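PDB 3C85: putative glutathione-regulated potassium-efflux system protein KefB from Vibrio parahaemolyticus RIMD 2210633, which probably works as a potassium-efflux antiporter of the CPA2 family, with this chain as its nucleotide-binding TrkA-N domain. Local coordinates for residues G53-L58 / Y62-L67; L43-G48 / D95-I100; L111-H116 / Q120-Q125; I135-E140 / E146-S151. One frame throughout, in Å; residues are numbered along the deposited sequence.

Interaction 1: residues G53-L58 / Y62-L67; sequences GAYDEL and YGKISL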
# COMPACT_ATOMS: atom_id res chain seq x y z
N GLY A 53 -6.77 6.35 -3.03
CA GLY A 53 -6.53 5.12 -3.77
C GLY A 53 -7.63 4.10 -3.60
O GLY A 53 -7.98 3.39 -4.55
N ALA A 54 -8.16 3.99 -2.39
CA ALA A 54 -9.29 3.09 -2.16
C ALA A 54 -10.54 3.54 -2.94
O ALA A 54 -11.22 2.72 -3.64
CB ALA A 54 -9.57 3.00 -0.62
N TYR A 55 -10.85 4.82 -2.84
CA TYR A 55 -12.01 5.40 -3.57
C TYR A 55 -11.91 5.06 -5.06
O TYR A 55 -12.86 4.57 -5.68
CB TYR A 55 -12.00 6.94 -3.41
CG TYR A 55 -13.20 7.63 -4.02
CD1 TYR A 55 -14.24 8.13 -3.23
CD2 TYR A 55 -13.32 7.75 -5.43
CE1 TYR A 55 -15.35 8.77 -3.84
CE2 TYR A 55 -14.39 8.35 -6.02
CZ TYR A 55 -15.41 8.84 -5.24
OH TYR A 55 -16.47 9.43 -5.90
N ASP A 56 -10.73 5.32 -5.63
CA ASP A 56 -10.53 5.13 -7.06
C ASP A 56 -10.54 3.65 -7.48
O ASP A 56 -11.08 3.29 -8.54
CB ASP A 56 -9.23 5.79 -7.45
CG ASP A 56 -9.36 7.28 -7.58
OD1 ASP A 56 -10.47 7.84 -7.32
OD2 ASP A 56 -8.34 7.91 -7.91
N GLU A 57 -9.94 2.81 -6.65
CA GLU A 57 -9.98 1.36 -6.86
C GLU A 57 -11.42 0.77 -6.80
O GLU A 57 -11.82 -0.03 -7.66
CB GLU A 57 -9.05 0.68 -5.86
CG GLU A 57 -9.04 -0.84 -5.92
CD GLU A 57 -8.37 -1.37 -7.17
OE1 GLU A 57 -7.55 -0.64 -7.78
OE2 GLU A 57 -8.65 -2.52 -7.53
N LEU A 58 -12.20 1.17 -5.81
CA LEU A 58 -13.63 0.83 -5.78
C LEU A 58 -14.40 1.41 -6.98
O LEU A 58 -15.27 0.72 -7.54
CB LEU A 58 -14.29 1.32 -4.48
CG LEU A 58 -13.77 0.69 -3.17
CD1 LEU A 58 -14.22 1.48 -1.93
CD2 LEU A 58 -14.20 -0.78 -3.10
N TYR A 62 -16.65 -1.08 -9.09
CA TYR A 62 -18.07 -0.99 -8.75
C TYR A 62 -18.81 0.28 -9.19
O TYR A 62 -20.01 0.39 -8.97
CB TYR A 62 -18.23 -1.13 -7.24
CG TYR A 62 -17.70 -2.43 -6.70
CD1 TYR A 62 -18.39 -3.63 -6.88
CD2 TYR A 62 -16.49 -2.46 -5.99
CE1 TYR A 62 -17.90 -4.82 -6.37
CE2 TYR A 62 -15.99 -3.66 -5.48
CZ TYR A 62 -16.71 -4.84 -5.68
OH TYR A 62 -16.22 -6.03 -5.17
N GLY A 63 -18.11 1.26 -9.75
CA GLY A 63 -18.75 2.52 -10.12
C GLY A 63 -18.88 3.45 -8.93
O GLY A 63 -18.18 3.29 -7.93
N LYS A 64 -19.79 4.40 -9.00
CA LYS A 64 -19.85 5.51 -8.06
C LYS A 64 -20.60 5.15 -6.74
O LYS A 64 -21.71 5.61 -6.48
CB LYS A 64 -20.53 6.68 -8.79
CG LYS A 64 -20.75 7.98 -8.02
CD LYS A 64 -19.58 8.94 -8.21
CE LYS A 64 -20.10 10.34 -8.39
NZ LYS A 64 -19.06 11.38 -8.52
N ILE A 65 -19.94 4.37 -5.89
CA ILE A 65 -20.60 3.78 -4.72
C ILE A 65 -20.11 4.35 -3.40
O ILE A 65 -20.60 3.94 -2.32
CB ILE A 65 -20.38 2.26 -4.68
CG1 ILE A 65 -18.89 1.90 -4.67
CG2 ILE A 65 -21.07 1.62 -5.86
CD1 ILE A 65 -18.60 0.46 -4.14
N SER A 66 -19.15 5.28 -3.49
CA SER A 66 -18.49 5.78 -2.28
C SER A 66 -18.76 7.24 -1.98
O SER A 66 -18.97 8.03 -2.90
CB SER A 66 -16.97 5.60 -2.35
OG SER A 66 -16.58 4.24 -2.57
N LEU A 67 -18.70 7.58 -0.68
CA LEU A 67 -18.72 8.96 -0.19
C LEU A 67 -17.50 9.15 0.71
O LEU A 67 -17.34 8.46 1.70
CB LEU A 67 -20.01 9.23 0.61
CG LEU A 67 -20.07 10.61 1.27
CD1 LEU A 67 -20.06 11.76 0.20
CD2 LEU A 67 -21.33 10.73 2.18
O HOH W 1 -15.67 4.54 -5.03
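Y55 leans from its helix onto S66, with its CD1 3.8 Å from CB of S66. CG lies anti to the backbone N (chi1 -176°), which swings the ring toward the strand and lets OH of Y55 come 3.9 Å from CD of K64. The K64 chain is bent to cross there. N85 serves both polar ends: its backbone N bonds to the Y55 hydroxyl, and its OD1 takes a bond from K64 NZ.

The carbonyl of Y55 is also in use. A water donates to O of Y55 at 2.9 Å and lies 2.6 Å from OG of S66. These bonds tie helix to strand; the water sits over the centre of one face of the Y55 ring.

One turn later, L58 branches two ways. Its CD1 packs 3.7 Å from OG of S66, and its CD2 lies 4.1 Å from CD2 of Y62. O of L58 accepts the N-H of Y62 at 2.7 Å, in the last turn of the helix. G63 then leaves the helix with positive phi. F179 of the second subunit meets the Y62 ring edge-to-face. This helix-to-strand return belongs to the beta-alpha-beta crossover 42-45, 49-62, 66-70 of a Rossmann fold.

Interaction 2: residues L43-G48 / D95-I100; sequences LILGMG and DFWERI
L43 and L45 meet W97 in a buried, wholly apolar contact between a central strand of the parallel sheet and the short helix 94-98. The fold is of the Rossmann type. Strand 42-45 runs into the turn that carries G46 and G48, which fit the glycine-rich GxGxxG pattern. G46 has positive phi, and G48 is the N-cap of helix 49-62. The backbone N of M47 bonds to OE1 of E70, a residue of the AMP site.

The two leucines alternate with I44 along the strand. Both point toward W97. The backbones stay far apart, with CA of L45 11.8 Å from CA of W97. The side chains bridge this gap from opposite directions. W97 does so with the six-membered part of its indole.

The indole is fixed from more than one direction. Its NE1 donates to the backbone O of A91, another AMP-site residue. F96 lies against one face, with its CD2 3.8 Å above the W97 plane and offset toward the rim. I69 of strand 66-70 packs on both leucines, and Q125 and L126 of helix 116-128 pack on the indole.

CG of L45 sits beside the backbone N (chi1 -60°), whereas in L43 it is anti to it (chi1 -160°). The two branches thus reach neighbouring ring atoms. CD2 of L43 is 4.0 Å from CH2 of W97, approaching obliquely. CD1 of L45 is 3.9 Å from CZ2 of W97, in the ring plane at its edge.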
# COMPACT_ATOMS: atom_id res chain seq x y z
N LEU A 43 -18.62 4.40 2.97
CA LEU A 43 -18.19 5.67 3.53
C LEU A 43 -16.68 5.57 3.70
O LEU A 43 -16.20 4.61 4.33
CB LEU A 43 -18.84 5.86 4.88
CG LEU A 43 -18.99 7.19 5.56
CD1 LEU A 43 -19.58 8.29 4.65
CD2 LEU A 43 -19.97 6.92 6.71
N ILE A 44 -15.92 6.50 3.12
CA ILE A 44 -14.44 6.46 3.28
C ILE A 44 -14.03 7.62 4.17
O ILE A 44 -14.16 8.76 3.82
CB ILE A 44 -13.71 6.51 1.93
CG1 ILE A 44 -14.22 5.34 1.04
CG2 ILE A 44 -12.17 6.45 2.13
CD1 ILE A 44 -13.61 5.34 -0.34
N LEU A 45 -13.59 7.33 5.37
CA LEU A 45 -13.28 8.41 6.29
C LEU A 45 -11.80 8.77 6.14
O LEU A 45 -10.92 8.02 6.62
CB LEU A 45 -13.58 7.95 7.71
CG LEU A 45 -15.06 7.53 7.97
CD1 LEU A 45 -15.21 7.07 9.42
CD2 LEU A 45 -15.97 8.73 7.70
N GLY A 46 -11.51 9.90 5.51
CA GLY A 46 -10.10 10.32 5.33
C GLY A 46 -9.91 10.17 3.85
O GLY A 46 -10.05 9.06 3.33
N MSE A 47 -9.61 11.28 3.16
CA MSE A 47 -9.33 11.22 1.72
C MSE A 47 -7.96 11.80 1.39
O MSE A 47 -7.80 12.59 0.43
CB MSE A 47 -10.45 11.93 0.91
CG MSE A 47 -11.73 11.19 0.93
SE MSE A 47 -11.74 9.52 -0.07
CE MSE A 47 -11.40 10.23 -1.86
N GLY A 48 -6.98 11.42 2.21
CA GLY A 48 -5.54 11.64 1.91
C GLY A 48 -5.25 10.58 0.87
O GLY A 48 -6.20 10.04 0.29
N ASP A 95 -20.56 15.86 16.77
CA ASP A 95 -21.44 16.83 16.12
C ASP A 95 -21.49 16.61 14.60
O ASP A 95 -22.52 16.88 13.97
CB ASP A 95 -20.98 18.27 16.39
CG ASP A 95 -21.27 18.73 17.80
OD1 ASP A 95 -21.89 17.97 18.59
OD2 ASP A 95 -20.87 19.88 18.12
N PHE A 96 -20.40 16.15 14.01
CA PHE A 96 -20.40 15.73 12.61
C PHE A 96 -21.37 14.58 12.43
O PHE A 96 -22.23 14.63 11.57
CB PHE A 96 -19.02 15.30 12.13
CG PHE A 96 -19.03 14.66 10.78
CD1 PHE A 96 -19.17 15.43 9.64
CD2 PHE A 96 -18.96 13.27 10.64
CE1 PHE A 96 -19.19 14.84 8.36
CE2 PHE A 96 -18.98 12.68 9.38
CZ PHE A 96 -19.12 13.48 8.23
N TRP A 97 -21.24 13.55 13.26
CA TRP A 97 -22.08 12.36 13.16
C TRP A 97 -23.57 12.63 13.40
O TRP A 97 -24.43 11.91 12.87
CB TRP A 97 -21.53 11.27 14.06
CG TRP A 97 -20.25 10.69 13.49
CD1 TRP A 97 -18.97 11.02 13.82
CD2 TRP A 97 -20.17 9.73 12.43
NE1 TRP A 97 -18.07 10.28 13.04
CE2 TRP A 97 -18.79 9.50 12.18
CE3 TRP A 97 -21.13 9.04 11.67
CZ2 TRP A 97 -18.34 8.60 11.20
CZ3 TRP A 97 -20.68 8.15 10.70
CH2 TRP A 97 -19.30 7.94 10.48
N GLU A 98 -23.85 13.67 14.15
CA GLU A 98 -25.22 14.03 14.45
C GLU A 98 -25.91 14.59 13.22
O GLU A 98 -27.10 14.55 13.13
CB GLU A 98 -25.29 15.00 15.62
CG GLU A 98 -25.55 14.34 16.95
CD GLU A 98 -27.01 14.02 17.15
OE1 GLU A 98 -27.81 14.95 17.10
OE2 GLU A 98 -27.35 12.84 17.34
N ARG A 99 -25.13 15.07 12.27
CA ARG A 99 -25.66 15.63 11.03
C ARG A 99 -26.10 14.55 10.05
O ARG A 99 -26.83 14.84 9.12
CB ARG A 99 -24.62 16.54 10.37
CG ARG A 99 -24.29 17.83 11.16
CD ARG A 99 -23.03 18.47 10.63
NE ARG A 99 -23.20 18.96 9.26
CZ ARG A 99 -22.20 19.26 8.42
NH1 ARG A 99 -20.94 19.14 8.82
NH2 ARG A 99 -22.46 19.69 7.19
N ILE A 100 -25.66 13.31 10.25
CA ILE A 100 -25.81 12.26 9.23
C ILE A 100 -27.13 11.48 9.34
O ILE A 100 -27.44 10.89 10.38
CB ILE A 100 -24.58 11.31 9.16
CG1 ILE A 100 -23.33 12.10 8.75
CG2 ILE A 100 -24.83 10.17 8.18
CD1 ILE A 100 -22.04 11.31 8.76

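Interaction 3: residues L111-H116 / Q120-Q125; sequences LAMPHH and QTALEQ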
# COMPACT_ATOMS: atom_id res chain seq x y z
N LEU A 111 -11.83 3.01 7.35
CA LEU A 111 -11.18 3.93 8.23
C LEU A 111 -9.77 4.28 7.69
O LEU A 111 -8.88 3.51 7.78
CB LEU A 111 -11.10 3.35 9.63
CG LEU A 111 -12.39 2.91 10.31
CD1 LEU A 111 -12.07 2.44 11.71
CD2 LEU A 111 -13.29 4.03 10.32
N ALA A 112 -9.65 5.45 7.11
CA ALA A 112 -8.45 5.87 6.40
C ALA A 112 -7.96 7.24 6.82
O ALA A 112 -7.49 8.00 6.02
CB ALA A 112 -8.67 5.82 4.98
N MSE A 113 -8.14 7.55 8.10
CA MSE A 113 -7.71 8.83 8.65
C MSE A 113 -6.20 8.87 8.68
O MSE A 113 -5.54 7.83 8.56
CB MSE A 113 -8.28 9.03 10.05
CG MSE A 113 -9.76 8.70 10.18
SE MSE A 113 -10.90 10.24 9.84
CE MSE A 113 -11.74 10.39 11.59
N PRO A 114 -5.63 10.06 8.84
CA PRO A 114 -4.19 10.18 8.84
C PRO A 114 -3.56 9.99 10.20
O PRO A 114 -2.39 9.84 10.27
CB PRO A 114 -3.99 11.61 8.34
CG PRO A 114 -5.08 12.29 8.73
CD PRO A 114 -6.24 11.38 8.87
N HIS A 115 -4.34 10.02 11.24
CA HIS A 115 -3.86 9.83 12.58
C HIS A 115 -4.51 8.59 13.13
O HIS A 115 -5.71 8.45 13.04
CB HIS A 115 -4.25 11.03 13.38
CG HIS A 115 -3.71 11.07 14.77
ND1 HIS A 115 -2.38 10.97 15.06
CD2 HIS A 115 -4.33 11.26 15.95
CE1 HIS A 115 -2.20 11.08 16.35
NE2 HIS A 115 -3.37 11.26 16.91
N HIS A 116 -3.71 7.67 13.67
CA HIS A 116 -4.27 6.38 14.10
C HIS A 116 -5.41 6.52 15.11
O HIS A 116 -6.42 5.82 15.00
CB HIS A 116 -3.21 5.46 14.67
CG HIS A 116 -3.79 4.26 15.36
ND1 HIS A 116 -4.53 3.30 14.69
CD2 HIS A 116 -3.80 3.89 16.67
CE1 HIS A 116 -4.94 2.39 15.55
NE2 HIS A 116 -4.51 2.72 16.75
N GLN A 120 -9.62 5.24 15.51
CA GLN A 120 -10.20 4.67 16.74
C GLN A 120 -11.40 5.49 17.20
O GLN A 120 -12.46 4.93 17.51
CB GLN A 120 -9.13 4.53 17.85
CG GLN A 120 -8.25 3.22 17.80
CD GLN A 120 -8.99 1.94 18.30
OE1 GLN A 120 -10.19 1.96 18.55
NE2 GLN A 120 -8.24 0.80 18.42
N THR A 121 -11.27 6.81 17.21
CA THR A 121 -12.38 7.71 17.60
C THR A 121 -13.56 7.65 16.60
O THR A 121 -14.71 7.58 17.01
CB THR A 121 -11.86 9.15 17.83
OG1 THR A 121 -10.82 9.08 18.80
CG2 THR A 121 -12.97 10.11 18.33
N ALA A 122 -13.25 7.60 15.31
CA ALA A 122 -14.28 7.43 14.29
C ALA A 122 -15.05 6.15 14.48
O ALA A 122 -16.26 6.16 14.36
CB ALA A 122 -13.69 7.46 12.90
N LEU A 123 -14.36 5.05 14.77
CA LEU A 123 -15.00 3.76 15.05
C LEU A 123 -15.98 3.85 16.23
O LEU A 123 -17.10 3.34 16.15
CB LEU A 123 -13.94 2.69 15.28
CG LEU A 123 -14.34 1.31 15.82
CD1 LEU A 123 -15.14 0.52 14.80
CD2 LEU A 123 -13.10 0.56 16.23
N GLU A 124 -15.55 4.50 17.31
CA GLU A 124 -16.43 4.74 18.47
C GLU A 124 -17.70 5.52 18.10
O GLU A 124 -18.80 5.23 18.60
CB GLU A 124 -15.66 5.50 19.57
CG GLU A 124 -14.55 4.67 20.22
CD GLU A 124 -13.74 5.44 21.28
OE1 GLU A 124 -14.02 6.65 21.48
OE2 GLU A 124 -12.82 4.84 21.92
N GLN A 125 -17.55 6.51 17.22
CA GLN A 125 -18.70 7.33 16.85
C GLN A 125 -19.71 6.48 16.08
O GLN A 125 -20.91 6.56 16.32
CB GLN A 125 -18.27 8.55 16.04
CG GLN A 125 -17.55 9.61 16.83
CD GLN A 125 -18.34 10.06 18.05
OE1 GLN A 125 -19.53 10.36 17.97
NE2 GLN A 125 -17.68 10.10 19.20
O HOH W 2 -5.63 0.21 17.75
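A122 presents its CB to L111, at the end of strand 108-111, and to M113 in the loop that follows. CE of the selenomethionine M113 is 3.8 Å from CB of A122, and CD2 of L111 is 4.3 Å from the same CB. The other L111 branch, CD1, packs 4.0 Å from CB of L123, the side chains crossing at about a right angle.

H116 and Q120 lie side by side, pointing the same way, with NE2 of H116 3.9 Å from CG of Q120. The Q120 chain bends at chi2 (-76°), and its amide stands 84° from the imidazole plane. A water lies in the ring plane, 2.9 Å from NE2 of H116, and accepts from NE2 of Q120 at 2.8 Å. In the first helical turn, N of Q120 bonds to O of H116 at 3.3 Å.

Further out, S151 OG bonds to OE1 of Q120. M113 also packs on A91, which like the N-cap H115 belongs to the AMP site. Helix 116-128 packs on strand 42-45 through A122 on L45, on strand 134-139 through L123 on I135, and on helix 142-151 through H116 and Q120 on L148.

Interaction 4: residues I135-E140 / E146-S151; sequences IAAIAE and EGLLES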
# COMPACT_ATOMS: atom_id res chain seq x y z
N ILE A 135 -16.82 -2.81 8.74
CA ILE A 135 -15.84 -1.77 8.87
C ILE A 135 -14.47 -2.38 8.62
O ILE A 135 -14.18 -3.42 9.13
CB ILE A 135 -15.85 -1.20 10.24
CG1 ILE A 135 -17.23 -0.68 10.62
CG2 ILE A 135 -14.85 -0.18 10.38
CD1 ILE A 135 -17.37 -0.37 12.07
N ALA A 136 -13.68 -1.70 7.82
CA ALA A 136 -12.29 -2.04 7.62
C ALA A 136 -11.37 -0.88 7.91
O ALA A 136 -11.72 0.23 7.78
CB ALA A 136 -12.06 -2.58 6.31
N ALA A 137 -10.18 -1.20 8.34
CA ALA A 137 -9.21 -0.22 8.82
C ALA A 137 -7.81 -0.53 8.31
O ALA A 137 -7.50 -1.67 7.90
CB ALA A 137 -9.23 -0.18 10.31
N ILE A 138 -6.96 0.48 8.32
CA ILE A 138 -5.60 0.33 7.86
C ILE A 138 -4.75 1.07 8.84
O ILE A 138 -5.12 2.08 9.30
CB ILE A 138 -5.43 0.86 6.43
CG1 ILE A 138 -4.19 0.31 5.75
CG2 ILE A 138 -5.53 2.33 6.37
CD1 ILE A 138 -4.20 0.47 4.31
N ALA A 139 -3.60 0.50 9.17
CA ALA A 139 -2.70 1.10 10.11
C ALA A 139 -1.23 0.72 9.88
O ALA A 139 -0.93 -0.01 9.00
CB ALA A 139 -3.12 0.79 11.49
N GLU A 140 -0.37 1.24 10.71
CA GLU A 140 1.06 1.08 10.55
C GLU A 140 1.72 -0.17 11.13
O GLU A 140 2.67 -0.66 10.60
CB GLU A 140 1.77 2.30 11.10
CG GLU A 140 1.61 3.49 10.30
CD GLU A 140 2.61 4.51 10.66
OE1 GLU A 140 2.50 5.11 11.71
OE2 GLU A 140 3.56 4.66 9.91
N GLU A 146 -4.30 -5.09 15.56
CA GLU A 146 -4.91 -5.95 16.58
C GLU A 146 -5.87 -5.15 17.45
O GLU A 146 -6.98 -5.58 17.72
CB GLU A 146 -3.85 -6.63 17.45
CG GLU A 146 -4.42 -7.70 18.36
CD GLU A 146 -3.36 -8.43 19.08
OE1 GLU A 146 -2.91 -7.91 20.13
OE2 GLU A 146 -2.96 -9.52 18.60
N GLY A 147 -5.45 -3.96 17.87
CA GLY A 147 -6.34 -3.10 18.65
C GLY A 147 -7.62 -2.70 17.94
O GLY A 147 -8.68 -2.63 18.57
N LEU A 148 -7.53 -2.42 16.64
CA LEU A 148 -8.73 -2.14 15.85
C LEU A 148 -9.66 -3.33 15.77
O LEU A 148 -10.88 -3.17 15.89
CB LEU A 148 -8.38 -1.62 14.44
CG LEU A 148 -7.87 -0.17 14.40
CD1 LEU A 148 -6.96 0.13 13.17
CD2 LEU A 148 -8.98 0.85 14.52
N LEU A 149 -9.09 -4.53 15.53
CA LEU A 149 -9.89 -5.76 15.60
C LEU A 149 -10.56 -5.95 16.96
O LEU A 149 -11.78 -6.26 17.07
CB LEU A 149 -9.04 -6.97 15.22
CG LEU A 149 -8.58 -6.98 13.75
CD1 LEU A 149 -7.70 -8.15 13.52
CD2 LEU A 149 -9.77 -7.06 12.85
N GLU A 150 -9.78 -5.75 18.02
CA GLU A 150 -10.35 -5.87 19.36
C GLU A 150 -11.51 -4.87 19.55
O GLU A 150 -12.48 -5.16 20.25
CB GLU A 150 -9.26 -5.62 20.41
CG GLU A 150 -8.26 -6.70 20.63
CD GLU A 150 -7.22 -6.23 21.64
OE1 GLU A 150 -6.99 -5.01 21.71
OE2 GLU A 150 -6.64 -7.05 22.37
N SER A 151 -11.40 -3.68 18.95
CA SER A 151 -12.39 -2.62 19.17
C SER A 151 -13.61 -2.83 18.31
O SER A 151 -14.61 -2.17 18.50
CB SER A 151 -11.79 -1.23 18.90
OG SER A 151 -10.80 -0.92 19.86
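A137 and A139 receive one branch of L148, and this apolar packing makes up the whole direct contact. CD1 of L148 lies 3.7 Å from CB of A137 and 4.2 Å from CB of A139. The two alanines are alternate residues of the strand, so one methyl bears on both. CG of L148 sits beside the backbone N (chi1 -74°), and the side chain is directed from the helix toward the strand. The small alanine side chains allow a close approach, with CA of A137 7.3 Å from CA of L148.

Strand 134-139, helix 142-151 and strand 155-158 form a beta-alpha-beta unit at one border of the parallel sheet. The helix lies over the face that carries A137 and A139. The intervening residues A136 and I138 turn the other way, where they pack on V171 and F167 of the second subunit.

Polar bonds hold each segment in place without joining the two directly. A136 shares backbone bonds with V109 and L111, and A137 with A155 and F157, which places the strand between two neighbours. Past the end of the strand, N of E140 bonds to OE1 of Q144, a residue of helix 142-151. In the helix, N of E150 reaches O of E146 at 2.8 Å, and N of S151 reaches O of G147 at 2.9 Å.

How the interactions relate
From the N terminus, interaction 2 opens first, on strand 42-45, and closes only at helix 94-98. Interaction 1 opens and closes within that span. It turns helix 49-62 back to strand 66-70, whose L67 O bonds to I44 N. Interactions 3 and 4 then follow in series as short local loops, and none of the four cross. Interaction 3 touches interaction 2 through L45 O and A112 N, and where Q125 packs on W97. It meets interaction 4 where L111 N bonds to A136 O. The contacts thus run across the sheet through strands 66-70, 42-45, 108-111 and 134-139. Interactions 1 and 4 both also reach the second subunit.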